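Local coordinates for protein structure-specific endonuclease subunit slx1 (Schizosaccharomyces pombe, PDB 4ZDT) that is the catalytic subunit of the slx1-slx4 structure-specific endonuclease, which cuts branched DNA during repair and recombination, represented here by its zinc-binding RING finger domain, at residues F24-S29 and C57-R62; C6-E11 and T34-S39; Q46-E51 and L61-F66. All blocks are in the same frame, centred on the assembly; numbering follows the deposited sequence.

Contact 1 (F24-S29 and C57-R62); sequences FTDCNS and CKRVLR. With ZN (zinc ion), chain F.
The loop 24-29 and the segment 57-62 meet around a zinc ion and an arginine laid across a phenylalanine ring. The compact part is the metal centre. C27 SG, anti to its own backbone N (chi1 172°), and C57 SG, held in the crowded position between N and carbonyl carbon, both bind the zinc, at 2.4 Å for C27 SG and 2.3 Å for C57 SG. C22 and C54 complete the four-cysteine site, and the C27 and C57 methylene groups touch at 3.7 Å (CB to CB). Beside it, the extended side chain of R59 runs over one face of the F24 ring. Its guanidinium lies flat there, the planes only 6° apart, with R59 CZ 3.9 Å from the ring centroid in a cation-pi stack, while R59 CD makes a CH-pi contact with the same ring. L61 CD1 meets the ring at its edge, next to F24 CE1.

On the solvent side, D26 reaches R59 tip to tip. The nearly coplanar carboxylate and guanidinium form an end-on, two-pronged salt bridge: R59 NH1 to D26 OD1 at 3.0 Å and R59 NH2 to D26 OD2 at 2.8 Å, each oxygen using its syn lone pair. R59 NH1 also donates to C57 SG at 3.4 Å, and R59 N donates to the same sulfur with an N-H...S angle of 164°. Stack and salt bridge together thus fix the guanidinium in rotation, and its positive charge, with the two N-H donors, would be expected to stabilise the thiolate of C57 as a zinc ligand.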
# COMPACT_ATOMS: atom_id res chain seq x y z
N PHE A 24 -0.54 -10.94 -17.47
CA PHE A 24 -0.47 -11.98 -18.49
C PHE A 24 -1.79 -12.76 -18.53
O PHE A 24 -2.21 -13.34 -17.54
CB PHE A 24 0.75 -12.90 -18.28
CG PHE A 24 2.07 -12.18 -18.48
CD1 PHE A 24 2.67 -11.50 -17.41
CD2 PHE A 24 2.65 -12.11 -19.74
CE1 PHE A 24 3.90 -10.80 -17.60
CE2 PHE A 24 3.86 -11.39 -19.94
CZ PHE A 24 4.48 -10.74 -18.87
N THR A 25 -2.43 -12.74 -19.68
CA THR A 25 -3.74 -13.39 -19.87
C THR A 25 -3.65 -14.89 -19.60
O THR A 25 -4.62 -15.50 -19.16
CB THR A 25 -4.31 -13.08 -21.23
OG1 THR A 25 -4.27 -11.67 -21.42
CG2 THR A 25 -5.78 -13.53 -21.34
N ASP A 26 -2.46 -15.48 -19.82
CA ASP A 26 -2.27 -16.91 -19.55
C ASP A 26 -2.34 -17.21 -18.07
O ASP A 26 -2.42 -18.37 -17.68
CB ASP A 26 -0.98 -17.48 -20.19
CG ASP A 26 0.32 -16.92 -19.58
OD1 ASP A 26 0.39 -16.67 -18.35
OD2 ASP A 26 1.31 -16.79 -20.34
N CYS A 27 -2.33 -16.16 -17.24
CA CYS A 27 -2.36 -16.33 -15.80
C CYS A 27 -3.58 -15.63 -15.20
O CYS A 27 -4.46 -16.29 -14.63
CB CYS A 27 -1.07 -15.77 -15.18
SG CYS A 27 -1.15 -15.74 -13.39
N ASN A 28 -3.62 -14.30 -15.35
CA ASN A 28 -4.74 -13.47 -14.90
C ASN A 28 -5.13 -13.67 -13.43
O ASN A 28 -6.30 -13.61 -13.08
CB ASN A 28 -5.96 -13.66 -15.85
CG ASN A 28 -6.98 -12.54 -15.72
OD1 ASN A 28 -6.62 -11.37 -15.66
ND2 ASN A 28 -8.26 -12.91 -15.67
N SER A 29 -4.14 -13.92 -12.57
CA SER A 29 -4.34 -14.01 -11.11
C SER A 29 -4.93 -12.71 -10.56
O SER A 29 -4.33 -11.64 -10.72
CB SER A 29 -3.00 -14.27 -10.42
OG SER A 29 -3.16 -14.31 -9.02
N CYS A 57 1.46 -17.76 -11.69
CA CYS A 57 2.42 -18.05 -12.78
C CYS A 57 3.92 -18.05 -12.40
O CYS A 57 4.76 -18.46 -13.20
CB CYS A 57 2.19 -17.11 -13.96
SG CYS A 57 2.71 -15.39 -13.60
N LYS A 58 4.24 -17.57 -11.20
CA LYS A 58 5.65 -17.49 -10.72
C LYS A 58 6.53 -16.47 -11.43
O LYS A 58 7.74 -16.47 -11.20
CB LYS A 58 6.37 -18.86 -10.74
CG LYS A 58 5.57 -20.03 -10.20
CD LYS A 58 5.11 -19.82 -8.76
CE LYS A 58 4.48 -21.09 -8.22
NZ LYS A 58 3.85 -20.85 -6.90
N ARG A 59 5.99 -15.61 -12.29
CA ARG A 59 6.81 -14.53 -12.85
C ARG A 59 7.10 -13.51 -11.75
O ARG A 59 6.29 -13.34 -10.84
CB ARG A 59 6.09 -13.83 -14.01
CG ARG A 59 5.88 -14.69 -15.28
CD ARG A 59 5.01 -13.90 -16.25
NE ARG A 59 4.80 -14.52 -17.57
CZ ARG A 59 3.73 -15.23 -17.91
NH1 ARG A 59 2.76 -15.46 -17.01
NH2 ARG A 59 3.62 -15.72 -19.14
N VAL A 60 8.26 -12.84 -11.82
CA VAL A 60 8.60 -11.80 -10.83
C VAL A 60 8.50 -10.46 -11.51
O VAL A 60 9.31 -10.14 -12.39
CB VAL A 60 10.01 -12.00 -10.22
CG1 VAL A 60 10.35 -10.87 -9.26
CG2 VAL A 60 10.07 -13.34 -9.48
N LEU A 61 7.51 -9.68 -11.10
CA LEU A 61 7.14 -8.46 -11.81
C LEU A 61 7.18 -7.28 -10.85
O LEU A 61 7.16 -7.49 -9.64
CB LEU A 61 5.74 -8.58 -12.41
CG LEU A 61 5.54 -9.82 -13.30
CD1 LEU A 61 4.07 -9.91 -13.65
CD2 LEU A 61 6.41 -9.75 -14.55
N ARG A 62 7.24 -6.07 -11.40
CA ARG A 62 7.22 -4.86 -10.58
C ARG A 62 5.78 -4.57 -10.20
O ARG A 62 4.85 -4.96 -10.92
CB ARG A 62 7.79 -3.68 -11.37
CG ARG A 62 9.29 -3.81 -11.61
CD ARG A 62 9.83 -2.81 -12.64
NE ARG A 62 11.28 -3.04 -12.79
CZ ARG A 62 12.14 -2.22 -13.41
NH1 ARG A 62 11.72 -1.09 -13.96
NH2 ARG A 62 13.43 -2.54 -13.47
ZN ZN F . 0.73 -14.39 -12.94

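Contact 2 (C6-E11 and T34-S39); sequences CNLCYE and TCLASS. With ZN (zinc ion), chain E.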
# COMPACT_ATOMS: atom_id res chain seq x y z
N CYS A 6 -11.02 -12.85 -4.45
CA CYS A 6 -9.59 -12.64 -4.26
C CYS A 6 -8.88 -13.97 -4.06
O CYS A 6 -9.31 -14.80 -3.25
CB CYS A 6 -9.30 -11.70 -3.08
SG CYS A 6 -7.56 -11.73 -2.58
N ASN A 7 -7.79 -14.16 -4.78
CA ASN A 7 -7.05 -15.42 -4.74
C ASN A 7 -6.08 -15.56 -3.56
O ASN A 7 -5.27 -16.49 -3.54
CB ASN A 7 -6.30 -15.64 -6.06
CG ASN A 7 -5.10 -14.71 -6.21
OD1 ASN A 7 -5.01 -13.69 -5.54
ND2 ASN A 7 -4.18 -15.08 -7.09
N LEU A 8 -6.15 -14.66 -2.59
CA LEU A 8 -5.28 -14.76 -1.43
C LEU A 8 -6.05 -14.81 -0.11
O LEU A 8 -5.59 -15.44 0.85
CB LEU A 8 -4.27 -13.59 -1.41
CG LEU A 8 -3.29 -13.50 -2.59
CD1 LEU A 8 -2.52 -12.17 -2.60
CD2 LEU A 8 -2.32 -14.69 -2.62
N CYS A 9 -7.21 -14.14 -0.06
CA CYS A 9 -8.03 -14.08 1.16
C CYS A 9 -9.42 -14.70 0.99
O CYS A 9 -10.16 -14.87 1.98
CB CYS A 9 -8.16 -12.64 1.65
SG CYS A 9 -9.46 -11.71 0.84
N TYR A 10 -9.78 -15.00 -0.26
CA TYR A 10 -11.01 -15.72 -0.61
C TYR A 10 -12.32 -14.97 -0.36
O TYR A 10 -13.41 -15.55 -0.54
CB TYR A 10 -11.04 -17.14 0.02
CG TYR A 10 -9.71 -17.85 -0.11
CD1 TYR A 10 -9.21 -18.22 -1.36
CD2 TYR A 10 -8.94 -18.14 1.02
CE1 TYR A 10 -7.98 -18.85 -1.49
CE2 TYR A 10 -7.71 -18.78 0.91
CZ TYR A 10 -7.24 -19.13 -0.35
OH TYR A 10 -6.02 -19.76 -0.48
N GLU A 11 -12.22 -13.70 0.03
CA GLU A 11 -13.39 -12.84 0.11
C GLU A 11 -13.72 -12.32 -1.28
O GLU A 11 -12.85 -12.27 -2.16
CB GLU A 11 -13.18 -11.66 1.08
CG GLU A 11 -12.66 -12.03 2.46
CD GLU A 11 -13.63 -12.90 3.26
OE1 GLU A 11 -14.85 -12.62 3.23
OE2 GLU A 11 -13.16 -13.86 3.92
N THR A 34 -4.53 -4.66 -1.38
CA THR A 34 -3.91 -4.78 -0.06
C THR A 34 -3.42 -6.20 0.20
O THR A 34 -2.33 -6.38 0.72
CB THR A 34 -4.82 -4.28 1.09
OG1 THR A 34 -6.09 -4.93 0.99
CG2 THR A 34 -5.03 -2.80 0.95
N CYS A 35 -4.21 -7.20 -0.19
CA CYS A 35 -3.77 -8.59 -0.04
C CYS A 35 -2.46 -8.88 -0.78
O CYS A 35 -1.52 -9.44 -0.22
CB CYS A 35 -4.85 -9.59 -0.49
SG CYS A 35 -6.30 -9.55 0.57
N LEU A 36 -2.41 -8.55 -2.08
CA LEU A 36 -1.20 -8.75 -2.88
C LEU A 36 -0.03 -7.97 -2.30
O LEU A 36 1.07 -8.50 -2.16
CB LEU A 36 -1.44 -8.34 -4.35
CG LEU A 36 -0.36 -8.76 -5.36
CD1 LEU A 36 -0.20 -10.28 -5.41
CD2 LEU A 36 -0.66 -8.22 -6.76
N ALA A 37 -0.25 -6.70 -1.97
CA ALA A 37 0.84 -5.88 -1.44
C ALA A 37 1.41 -6.52 -0.17
O ALA A 37 2.63 -6.70 -0.04
CB ALA A 37 0.37 -4.45 -1.18
N SER A 38 0.52 -6.89 0.75
CA SER A 38 0.93 -7.55 2.00
C SER A 38 1.80 -8.82 1.71
O SER A 38 2.85 -9.03 2.35
CB SER A 38 -0.30 -7.84 2.87
OG SER A 38 0.08 -8.45 4.07
N SER A 39 1.42 -9.60 0.69
CA SER A 39 2.18 -10.81 0.34
C SER A 39 3.57 -10.50 -0.24
O SER A 39 4.45 -11.33 -0.20
CB SER A 39 1.40 -11.70 -0.64
OG SER A 39 1.36 -11.12 -1.94
ZN ZN E . -8.06 -10.39 -0.62
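The loop 6-11 curls over the helical segment 34-39 with the backbones closest at L8 and C35, whose CA atoms are 6.5 Å apart. Between them sits a zinc ion bound by three sulfurs: C6 SG and C9 SG at 2.4 Å each, and C35 SG at 2.3 Å. The cysteines reach it by three different first torsions. SG is anti to the backbone N in C6 (chi1 167°), lies between N and the carbonyl carbon in C9, and in the helical C35 is anti to the carbonyl carbon. Backbone amides of the loop point at the thiolates: L8 N and C9 N both donate to C6 SG, the former at 3.3 Å, and E11 N donates to C9 SG. Such N-H groups would be expected to draw off part of the sulfur charge.

Away from the metal, L8 supplies the apolar half of the contact. Its CD1 branch rests on the helix backbone, 3.7 Å from L36 N, and the same CD1 also meets C35 CB, L36 CD1 and S39 OG. S39 OG itself turns back along the helix and donates to L36 O at 2.6 Å, in the carbonyl plane and on a lone pair.

H32, through ND1, is the fourth ligand. A CxxC loop paired with a histidine and a cysteine at the start of a helix is the three-cysteine, one-histidine zinc site of a RING-type finger.

Contact 3 (Q46-E51 and L61-F66); sequences QVLPIE and LRWREF
W63 CG stands anti to the backbone N (chi1 180°), which with chi2 at -115° turns one face of the indole to P49; L48 CG is likewise anti to its N, and its second torsion brings the CD1 branch to W63 CD1. P49 and W63 lie side by side, pointing the same way. P49 CG sits over the six-membered ring of W63, 3.9 Å from its centroid and 21° off the normal, a CH-pi contact offset toward the rim. L48 CD1 approaches W63 CD1 obliquely at 3.9 Å.

The backbones join just beyond. W63 N donates to I50 O at 3.0 Å, from above the carbonyl plane, and R62 CA touches the same oxygen at 3.4 Å. E51 and R62 form an antiparallel non-hydrogen-bonded pair, CA to CA 3.9 Å. R62 N is taken up within its own segment by E65 OE1 at 2.7 Å. An alanine in place of W63 would remove the indole, and with it the surface under P49 CG and L48 CD1 and the NE1 donor to L29 O of the slx4 chain, and would probably loosen both the loop packing and the grip on slx4.

The contact thus lies where strand 60-62 passes into the 3-10 turn 63-66, paired with the start of strand 51-53. P49 and W63 both pack on A37 of helix 33-40, and beyond them lies the slx4 chain, with L29 of that chain against P49.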
# COMPACT_ATOMS: atom_id res chain seq x y z
N GLN A 46 7.65 -1.25 5.57
CA GLN A 46 7.32 -1.00 4.16
C GLN A 46 5.82 -0.94 3.91
O GLN A 46 5.05 -1.71 4.51
CB GLN A 46 7.95 -2.05 3.25
CG GLN A 46 9.50 -2.05 3.21
CD GLN A 46 10.16 -0.79 2.58
OE1 GLN A 46 9.63 -0.19 1.64
NE2 GLN A 46 11.34 -0.43 3.10
N VAL A 47 5.41 -0.06 3.00
CA VAL A 47 4.02 0.08 2.59
C VAL A 47 3.80 -0.09 1.06
O VAL A 47 2.71 -0.47 0.62
CB VAL A 47 3.37 1.42 3.08
CG1 VAL A 47 3.10 1.38 4.63
CG2 VAL A 47 4.23 2.65 2.72
N LEU A 48 4.85 0.18 0.28
CA LEU A 48 4.78 0.13 -1.18
C LEU A 48 5.70 -0.95 -1.73
O LEU A 48 6.92 -0.83 -1.65
CB LEU A 48 5.17 1.49 -1.77
CG LEU A 48 5.21 1.67 -3.30
CD1 LEU A 48 3.86 1.35 -3.91
CD2 LEU A 48 5.58 3.11 -3.60
N PRO A 49 5.12 -2.03 -2.29
CA PRO A 49 5.98 -3.04 -2.90
C PRO A 49 6.77 -2.48 -4.08
O PRO A 49 6.28 -1.61 -4.80
CB PRO A 49 4.99 -4.10 -3.41
CG PRO A 49 3.73 -3.87 -2.58
CD PRO A 49 3.69 -2.40 -2.33
N ILE A 50 7.99 -2.99 -4.25
CA ILE A 50 8.79 -2.73 -5.45
C ILE A 50 8.49 -3.78 -6.53
O ILE A 50 8.20 -3.44 -7.67
CB ILE A 50 10.31 -2.80 -5.11
CG1 ILE A 50 10.69 -1.80 -3.99
CG2 ILE A 50 11.19 -2.64 -6.39
CD1 ILE A 50 10.27 -0.36 -4.26
N GLU A 51 8.59 -5.05 -6.16
CA GLU A 51 8.34 -6.16 -7.09
C GLU A 51 7.83 -7.35 -6.28
O GLU A 51 7.89 -7.35 -5.05
CB GLU A 51 9.66 -6.55 -7.79
CG GLU A 51 10.72 -7.10 -6.84
CD GLU A 51 11.97 -7.61 -7.55
OE1 GLU A 51 11.99 -7.69 -8.80
OE2 GLU A 51 12.95 -7.92 -6.85
N LEU A 61 7.51 -9.68 -11.10
CA LEU A 61 7.14 -8.46 -11.81
C LEU A 61 7.18 -7.28 -10.85
O LEU A 61 7.16 -7.49 -9.64
CB LEU A 61 5.74 -8.58 -12.41
CG LEU A 61 5.54 -9.82 -13.30
CD1 LEU A 61 4.07 -9.91 -13.65
CD2 LEU A 61 6.41 -9.75 -14.55
N ARG A 62 7.24 -6.07 -11.40
CA ARG A 62 7.22 -4.86 -10.58
C ARG A 62 5.78 -4.57 -10.20
O ARG A 62 4.85 -4.96 -10.92
CB ARG A 62 7.79 -3.68 -11.37
CG ARG A 62 9.29 -3.81 -11.61
CD ARG A 62 9.83 -2.81 -12.64
NE ARG A 62 11.28 -3.04 -12.79
CZ ARG A 62 12.14 -2.22 -13.41
NH1 ARG A 62 11.72 -1.09 -13.96
NH2 ARG A 62 13.43 -2.54 -13.47
N TRP A 63 5.60 -3.86 -9.09
CA TRP A 63 4.28 -3.57 -8.53
C TRP A 63 3.34 -3.02 -9.57
O TRP A 63 2.18 -3.43 -9.67
CB TRP A 63 4.40 -2.60 -7.33
CG TRP A 63 3.06 -2.27 -6.72
CD1 TRP A 63 2.43 -1.05 -6.70
CD2 TRP A 63 2.16 -3.19 -6.11
NE1 TRP A 63 1.20 -1.16 -6.08
CE2 TRP A 63 1.01 -2.46 -5.71
CE3 TRP A 63 2.21 -4.57 -5.85
CZ2 TRP A 63 -0.08 -3.07 -5.07
CZ3 TRP A 63 1.12 -5.17 -5.19
CH2 TRP A 63 -0.01 -4.42 -4.82
N ARG A 64 3.83 -2.06 -10.35
CA ARG A 64 3.01 -1.38 -11.34
C ARG A 64 2.32 -2.35 -12.31
O ARG A 64 1.18 -2.13 -12.71
CB ARG A 64 3.84 -0.37 -12.13
CG ARG A 64 3.04 0.78 -12.72
CD ARG A 64 3.95 1.87 -13.25
NE ARG A 64 4.41 2.77 -12.20
CZ ARG A 64 3.68 3.77 -11.70
NH1 ARG A 64 2.46 4.00 -12.16
NH2 ARG A 64 4.18 4.53 -10.73
N GLU A 65 3.03 -3.41 -12.68
CA GLU A 65 2.51 -4.37 -13.64
C GLU A 65 1.17 -4.96 -13.22
O GLU A 65 0.38 -5.38 -14.07
CB GLU A 65 3.53 -5.50 -13.87
CG GLU A 65 4.50 -5.25 -15.01
CD GLU A 65 5.72 -4.47 -14.57
OE1 GLU A 65 6.55 -5.03 -13.82
OE2 GLU A 65 5.86 -3.30 -14.98
N PHE A 66 0.90 -4.98 -11.92
CA PHE A 66 -0.35 -5.56 -11.42
C PHE A 66 -1.51 -4.56 -11.44
O PHE A 66 -2.65 -4.92 -11.12
CB PHE A 66 -0.14 -6.16 -10.03
CG PHE A 66 0.84 -7.29 -10.01
CD1 PHE A 66 0.42 -8.59 -10.31
CD2 PHE A 66 2.18 -7.07 -9.67
CE1 PHE A 66 1.32 -9.65 -10.29
CE2 PHE A 66 3.09 -8.12 -9.65
CZ PHE A 66 2.65 -9.42 -9.97

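Contacts 1 and 2 each wrap one of the two zinc ions of the finger, and their segments alternate along the chain, the cross-brace order of a RING; their centres lie about 15 Å apart. They meet where S29 of contact 1 approaches N7 of contact 2. Contact 3 binds no metal but shares L61 and R62 with contact 1, so strand 60-62 leads from the four-cysteine zinc to the slx4-facing surface, the centres of contacts 1 and 3 being about 13 Å apart. Contact 2 joins contact 3 through helix 33-40: A37 CB meets P49 CG at 3.7 Å, L36 CD2 meets F66 CG at 3.7 Å. Slx4 also packs on T34, A37 and S38, spanning contacts 2 and 3.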